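Local coordinates for GH26C (Muricauda sp. MAR_2010_75, PDB 6Q78), which probably hydrolyses internal beta-1,4-mannosidic linkages of mannans, as a family 26 glycoside hydrolase classed as an endo-beta-mannanase, at residues Y71-V83 and F357-F369. Residues are numbered along the deposited sequence; the frame is centred on the assembly and turned at random.
Sequences YNLKLLSQNSFIV and FEALTHNDVKIGF
The Phe81 ring is the main bump of this contact, filling a hollow bounded by Phe357, Leu360, Thr361 and Ile367. Leu360 crosses it at about a right angle, CD1 standing 3.7 Å from Phe81 CZ, while Thr361 CG2 and Phe357 CD1 meet the ring at its edge. Ile367 runs alongside, pointing the same way, with its CG1 3.9 Å from Phe81 CB. A chi1 of 54° puts Phe81 CG between the backbone N and the carbonyl carbon, which directs the ring toward residues 357-361.

Behind the ring the backbones close up. Ser77 CB presses to 3.3 Å from Ile367 O beside side-chain-less Gly368, and Ile82 N donates to Gly368 O (3.0 Å, 173° at the hydrogen). This bond and the parallel Ile82–Phe369 bridge show strands 81-86 and 369-372 pairing as neighbours in the family's TIM barrel, entered from the loops after helices 64-76 and 351-361 respectively.

Beyond Ser77, the extended Lys366 chain crosses the bent Gln78 obliquely; its NZ donates to Gln78 OE1 at 3.2 Å and also forms a salt bridge with Glu325. Gln78 NE2 and Ser77 OG grip Lys74 O from opposite faces of its plane. Ser80 O and Ile367 O, both acceptors, lie 3.0 Å apart; water 1 accepts from Ile367 N and lies 2.8 Å from Ser80 O. The chemistry implies an apolar Phe81 plug, a backbone-paired centre and a hydrated polar margin, where water 1 probably eases the carbonyl repulsion and Glu325 meets the Lys366 charge.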
loop_
_atom_site.group_PDB
_atom_site.type_symbol
_atom_site.label_atom_id
_atom_site.label_comp_id
_atom_site.label_asym_id
_atom_site.label_seq_id
_atom_site.Cartn_x
_atom_site.Cartn_y
_atom_site.Cartn_z
ATOM N N TYR A 71 -14.853 -6.587 -3.281
ATOM C CA TYR A 71 -15.400 -7.305 -4.426
ATOM C C TYR A 71 -14.839 -6.745 -5.724
ATOM O O TYR A 71 -14.400 -7.493 -6.603
ATOM C CB TYR A 71 -16.932 -7.230 -4.436
ATOM C CG TYR A 71 -17.493 -7.927 -5.661
ATOM C CD1 TYR A 71 -17.699 -9.312 -5.661
ATOM C CD2 TYR A 71 -17.816 -7.216 -6.827
ATOM C CE1 TYR A 71 -18.194 -9.968 -6.778
ATOM C CE2 TYR A 71 -18.312 -7.874 -7.952
ATOM C CZ TYR A 71 -18.503 -9.251 -7.911
ATOM O OH TYR A 71 -18.996 -9.927 -9.016
ATOM N N ASN A 72 -14.863 -5.425 -5.873
ATOM C CA ASN A 72 -14.516 -4.851 -7.171
ATOM C C ASN A 72 -13.027 -4.980 -7.471
ATOM O O ASN A 72 -12.658 -5.107 -8.642
ATOM C CB ASN A 72 -14.971 -3.384 -7.250
ATOM C CG ASN A 72 -16.438 -3.271 -7.559
ATOM O OD1 ASN A 72 -16.886 -3.830 -8.549
ATOM N ND2 ASN A 72 -17.202 -2.587 -6.710
ATOM N N LEU A 73 -12.161 -4.916 -6.449
ATOM C CA LEU A 73 -10.738 -5.161 -6.694
ATOM C C LEU A 73 -10.508 -6.591 -7.130
ATOM O O LEU A 73 -9.705 -6.858 -8.035
ATOM C CB LEU A 73 -9.912 -4.898 -5.435
ATOM C CG LEU A 73 -9.640 -3.432 -5.131
ATOM C CD1 LEU A 73 -9.027 -3.267 -3.762
ATOM C CD2 LEU A 73 -8.690 -2.831 -6.193
ATOM N N LYS A 74 -11.164 -7.531 -6.455
ATOM C CA LYS A 74 -11.000 -8.936 -6.802
ATOM C C LYS A 74 -11.492 -9.196 -8.220
ATOM O O LYS A 74 -10.838 -9.909 -8.992
ATOM C CB LYS A 74 -11.752 -9.787 -5.780
ATOM C CG LYS A 74 -11.660 -11.297 -5.964
ATOM C CD LYS A 74 -10.258 -11.824 -5.728
ATOM C CE LYS A 74 -10.329 -13.345 -5.664
ATOM N NZ LYS A 74 -8.957 -13.911 -5.712
ATOM N N LEU A 75 -12.626 -8.579 -8.591
ATOM C CA LEU A 75 -13.201 -8.771 -9.919
ATOM C C LEU A 75 -12.290 -8.189 -10.994
ATOM O O LEU A 75 -11.970 -8.860 -11.985
ATOM C CB LEU A 75 -14.593 -8.128 -9.987
ATOM C CG LEU A 75 -15.238 -8.215 -11.368
ATOM C CD1 LEU A 75 -15.440 -9.659 -11.750
ATOM C CD2 LEU A 75 -16.560 -7.460 -11.371
ATOM N N LEU A 76 -11.843 -6.944 -10.808
ATOM C CA LEU A 76 -11.057 -6.340 -11.883
ATOM C C LEU A 76 -9.683 -7.002 -12.008
ATOM O O LEU A 76 -9.133 -7.074 -13.122
ATOM C CB LEU A 76 -10.974 -4.826 -11.739
ATOM C CG LEU A 76 -10.045 -4.278 -10.691
ATOM C CD1 LEU A 76 -8.602 -4.189 -11.220
ATOM C CD2 LEU A 76 -10.533 -2.861 -10.322
ATOM N N SER A 77 -9.181 -7.598 -10.923
ATOM C CA SER A 77 -7.883 -8.278 -10.985
ATOM C C SER A 77 -7.877 -9.459 -11.959
ATOM O O SER A 77 -6.793 -9.920 -12.347
ATOM C CB SER A 77 -7.405 -8.708 -9.576
ATOM O OG SER A 77 -8.101 -9.876 -9.172
ATOM N N GLN A 78 -9.043 -10.006 -12.344
ATOM C CA GLN A 78 -9.028 -11.125 -13.290
ATOM C C GLN A 78 -8.326 -10.755 -14.589
ATOM O O GLN A 78 -7.655 -11.599 -15.200
ATOM C CB GLN A 78 -10.454 -11.616 -13.591
ATOM C CG GLN A 78 -11.206 -12.056 -12.344
ATOM C CD GLN A 78 -10.341 -12.952 -11.444
ATOM O OE1 GLN A 78 -10.030 -14.079 -11.815
ATOM N NE2 GLN A 78 -9.932 -12.441 -10.273
ATOM N N ASN A 79 -8.450 -9.503 -15.025
ATOM C CA ASN A 79 -7.797 -9.135 -16.269
ATOM C C ASN A 79 -7.221 -7.728 -16.314
ATOM O O ASN A 79 -6.790 -7.306 -17.392
ATOM C CB ASN A 79 -8.772 -9.275 -17.440
ATOM C CG ASN A 79 -9.997 -8.425 -17.272
ATOM O OD1 ASN A 79 -10.050 -7.537 -16.427
ATOM N ND2 ASN A 79 -11.012 -8.695 -18.097
ATOM N N SER A 80 -7.218 -6.973 -15.221
ATOM C CA SER A 80 -6.789 -5.584 -15.274
ATOM C C SER A 80 -6.170 -5.248 -13.925
ATOM O O SER A 80 -6.198 -6.066 -12.993
ATOM C CB SER A 80 -7.994 -4.650 -15.481
ATOM O OG SER A 80 -8.630 -4.859 -16.744
ATOM N N PHE A 81 -5.625 -4.027 -13.811
ATOM C CA PHE A 81 -5.136 -3.564 -12.516
ATOM C C PHE A 81 -5.112 -2.033 -12.450
ATOM O O PHE A 81 -4.849 -1.346 -13.447
ATOM C CB PHE A 81 -3.741 -4.140 -12.168
ATOM C CG PHE A 81 -2.711 -3.906 -13.227
ATOM C CD1 PHE A 81 -1.974 -2.728 -13.240
ATOM C CD2 PHE A 81 -2.462 -4.858 -14.192
ATOM C CE1 PHE A 81 -1.040 -2.486 -14.241
ATOM C CE2 PHE A 81 -1.501 -4.645 -15.196
ATOM C CZ PHE A 81 -0.783 -3.457 -15.215
ATOM N N ILE A 82 -5.370 -1.514 -11.258
ATOM C CA ILE A 82 -5.284 -0.068 -11.040
ATOM C C ILE A 82 -3.834 0.316 -10.828
ATOM O O ILE A 82 -3.087 -0.410 -10.163
ATOM C CB ILE A 82 -6.148 0.312 -9.828
ATOM C CG1 ILE A 82 -7.621 0.036 -10.152
ATOM C CG2 ILE A 82 -5.969 1.784 -9.451
ATOM C CD1 ILE A 82 -8.556 0.154 -8.921
ATOM N N VAL A 83 -3.437 1.463 -11.387
ATOM C CA VAL A 83 -2.120 2.045 -11.152
ATOM C C VAL A 83 -2.274 3.300 -10.313
ATOM O O VAL A 83 -3.032 4.204 -10.672
ATOM C CB VAL A 83 -1.432 2.361 -12.483
ATOM C CG1 VAL A 83 -0.180 3.211 -12.283
ATOM C CG2 VAL A 83 -1.081 1.026 -13.187
ATOM N N PHE A 357 5.524 -3.857 -17.119
ATOM C CA PHE A 357 4.264 -4.402 -17.625
ATOM C C PHE A 357 4.342 -5.912 -17.786
ATOM O O PHE A 357 3.389 -6.635 -17.455
ATOM C CB PHE A 357 3.880 -3.754 -18.948
ATOM C CG PHE A 357 2.561 -4.246 -19.499
ATOM C CD1 PHE A 357 1.363 -3.760 -18.979
ATOM C CD2 PHE A 357 2.528 -5.222 -20.493
ATOM C CE1 PHE A 357 0.129 -4.230 -19.491
ATOM C CE2 PHE A 357 1.312 -5.692 -20.993
ATOM C CZ PHE A 357 0.120 -5.190 -20.496
ATOM N N GLU A 358 5.462 -6.404 -18.297
ATOM C CA GLU A 358 5.631 -7.843 -18.462
ATOM C C GLU A 358 5.598 -8.566 -17.123
ATOM O O GLU A 358 4.962 -9.616 -16.991
ATOM C CB GLU A 358 6.937 -8.119 -19.211
ATOM C CG GLU A 358 6.844 -7.692 -20.644
ATOM C CD GLU A 358 5.857 -8.552 -21.386
ATOM O OE1 GLU A 358 5.830 -9.766 -21.095
ATOM O OE2 GLU A 358 5.102 -8.025 -22.226
ATOM N N ALA A 359 6.273 -8.027 -16.110
ATOM C CA ALA A 359 6.222 -8.683 -14.809
ATOM C C ALA A 359 4.810 -8.703 -14.245
ATOM O O ALA A 359 4.453 -9.623 -13.499
ATOM C CB ALA A 359 7.183 -7.985 -13.840
ATOM N N LEU A 360 4.009 -7.654 -14.512
ATOM C CA LEU A 360 2.652 -7.562 -13.976
ATOM C C LEU A 360 1.645 -8.435 -14.707
ATOM O O LEU A 360 0.537 -8.628 -14.192
ATOM C CB LEU A 360 2.153 -6.113 -14.055
ATOM C CG LEU A 360 2.891 -5.079 -13.208
ATOM C CD1 LEU A 360 2.423 -3.644 -13.474
ATOM C CD2 LEU A 360 2.666 -5.412 -11.752
ATOM N N THR A 361 1.987 -8.973 -15.878
ATOM C CA THR A 361 0.973 -9.650 -16.675
ATOM C C THR A 361 1.375 -11.045 -17.149
ATOM O O THR A 361 0.499 -11.870 -17.401
ATOM C CB THR A 361 0.559 -8.803 -17.897
ATOM O OG1 THR A 361 1.698 -8.564 -18.746
ATOM C CG2 THR A 361 -0.042 -7.483 -17.473
ATOM N N HIS A 362 2.664 -11.319 -17.346
ATOM C CA HIS A 362 3.050 -12.589 -17.961
ATOM C C HIS A 362 2.589 -13.746 -17.094
ATOM O O HIS A 362 2.534 -13.642 -15.865
ATOM C CB HIS A 362 4.573 -12.652 -18.090
ATOM C CG HIS A 362 5.086 -13.903 -18.737
ATOM N ND1 HIS A 362 5.010 -14.118 -20.094
ATOM C CD2 HIS A 362 5.705 -14.989 -18.213
ATOM C CE1 HIS A 362 5.543 -15.294 -20.380
ATOM N NE2 HIS A 362 5.971 -15.843 -19.254
ATOM N N ASN A 363 2.272 -14.871 -17.739
ATOM C CA ASN A 363 1.917 -16.089 -17.018
ATOM C C ASN A 363 0.658 -15.902 -16.175
ATOM O O ASN A 363 0.531 -16.470 -15.085
ATOM C CB ASN A 363 3.090 -16.615 -16.177
ATOM C CG ASN A 363 2.959 -18.097 -15.837
ATOM O OD1 ASN A 363 2.307 -18.865 -16.561
ATOM N ND2 ASN A 363 3.583 -18.505 -14.735
ATOM N N ASP A 364 -0.280 -15.093 -16.664
ATOM C CA ASP A 364 -1.606 -14.981 -16.042
ATOM C C ASP A 364 -1.562 -14.514 -14.578
ATOM O O ASP A 364 -2.357 -14.956 -13.753
ATOM C CB ASP A 364 -2.383 -16.294 -16.187
ATOM C CG ASP A 364 -2.603 -16.655 -17.641
ATOM O OD1 ASP A 364 -3.333 -15.894 -18.317
ATOM O OD2 ASP A 364 -2.041 -17.670 -18.116
ATOM N N VAL A 365 -0.630 -13.615 -14.250
ATOM C CA VAL A 365 -0.682 -12.916 -12.963
ATOM C C VAL A 365 -1.996 -12.138 -12.864
ATOM O O VAL A 365 -2.451 -11.521 -13.837
ATOM C CB VAL A 365 0.547 -11.991 -12.833
ATOM C CG1 VAL A 365 0.404 -10.987 -11.665
ATOM C CG2 VAL A 365 1.851 -12.808 -12.667
ATOM N N LYS A 366 -2.627 -12.187 -11.687
ATOM C CA LYS A 366 -3.859 -11.453 -11.393
ATOM C C LYS A 366 -3.626 -10.583 -10.165
ATOM O O LYS A 366 -3.477 -11.100 -9.048
ATOM C CB LYS A 366 -5.023 -12.410 -11.148
ATOM C CG LYS A 366 -5.420 -13.226 -12.361
ATOM C CD LYS A 366 -6.561 -14.178 -12.019
ATOM C CE LYS A 366 -6.875 -15.065 -13.200
ATOM N NZ LYS A 366 -7.844 -16.126 -12.801
ATOM N N ILE A 367 -3.608 -9.254 -10.349
ATOM C CA ILE A 367 -3.409 -8.326 -9.236
ATOM C C ILE A 367 -4.466 -7.237 -9.322
ATOM O O ILE A 367 -4.875 -6.845 -10.414
ATOM C CB ILE A 367 -2.004 -7.678 -9.240
ATOM C CG1 ILE A 367 -1.691 -7.077 -10.615
ATOM C CG2 ILE A 367 -0.910 -8.670 -8.779
ATOM C CD1 ILE A 367 -0.623 -5.970 -10.558
ATOM N N GLY A 368 -4.882 -6.731 -8.158
ATOM C CA GLY A 368 -5.883 -5.674 -8.156
ATOM C C GLY A 368 -5.278 -4.317 -8.412
ATOM O O GLY A 368 -5.931 -3.444 -9.000
ATOM N N PHE A 369 -4.035 -4.107 -7.988
ATOM C CA PHE A 369 -3.434 -2.787 -8.122
ATOM C C PHE A 369 -1.933 -2.865 -7.978
ATOM O O PHE A 369 -1.388 -3.821 -7.418
ATOM C CB PHE A 369 -4.027 -1.770 -7.131
ATOM C CG PHE A 369 -3.705 -2.045 -5.695
ATOM C CD1 PHE A 369 -4.531 -2.822 -4.935
ATOM C CD2 PHE A 369 -2.588 -1.483 -5.103
ATOM C CE1 PHE A 369 -4.244 -3.048 -3.555
ATOM C CE2 PHE A 369 -2.312 -1.674 -3.727
ATOM C CZ PHE A 369 -3.148 -2.455 -2.974
HETATM O O HOH W 1 -4.508 -8.337 -13.038
HETATM O O HOH W 2 -6.286 -10.795 -7.002
HETATM O O HOH W 3 -4.843 -11.513 -15.561
#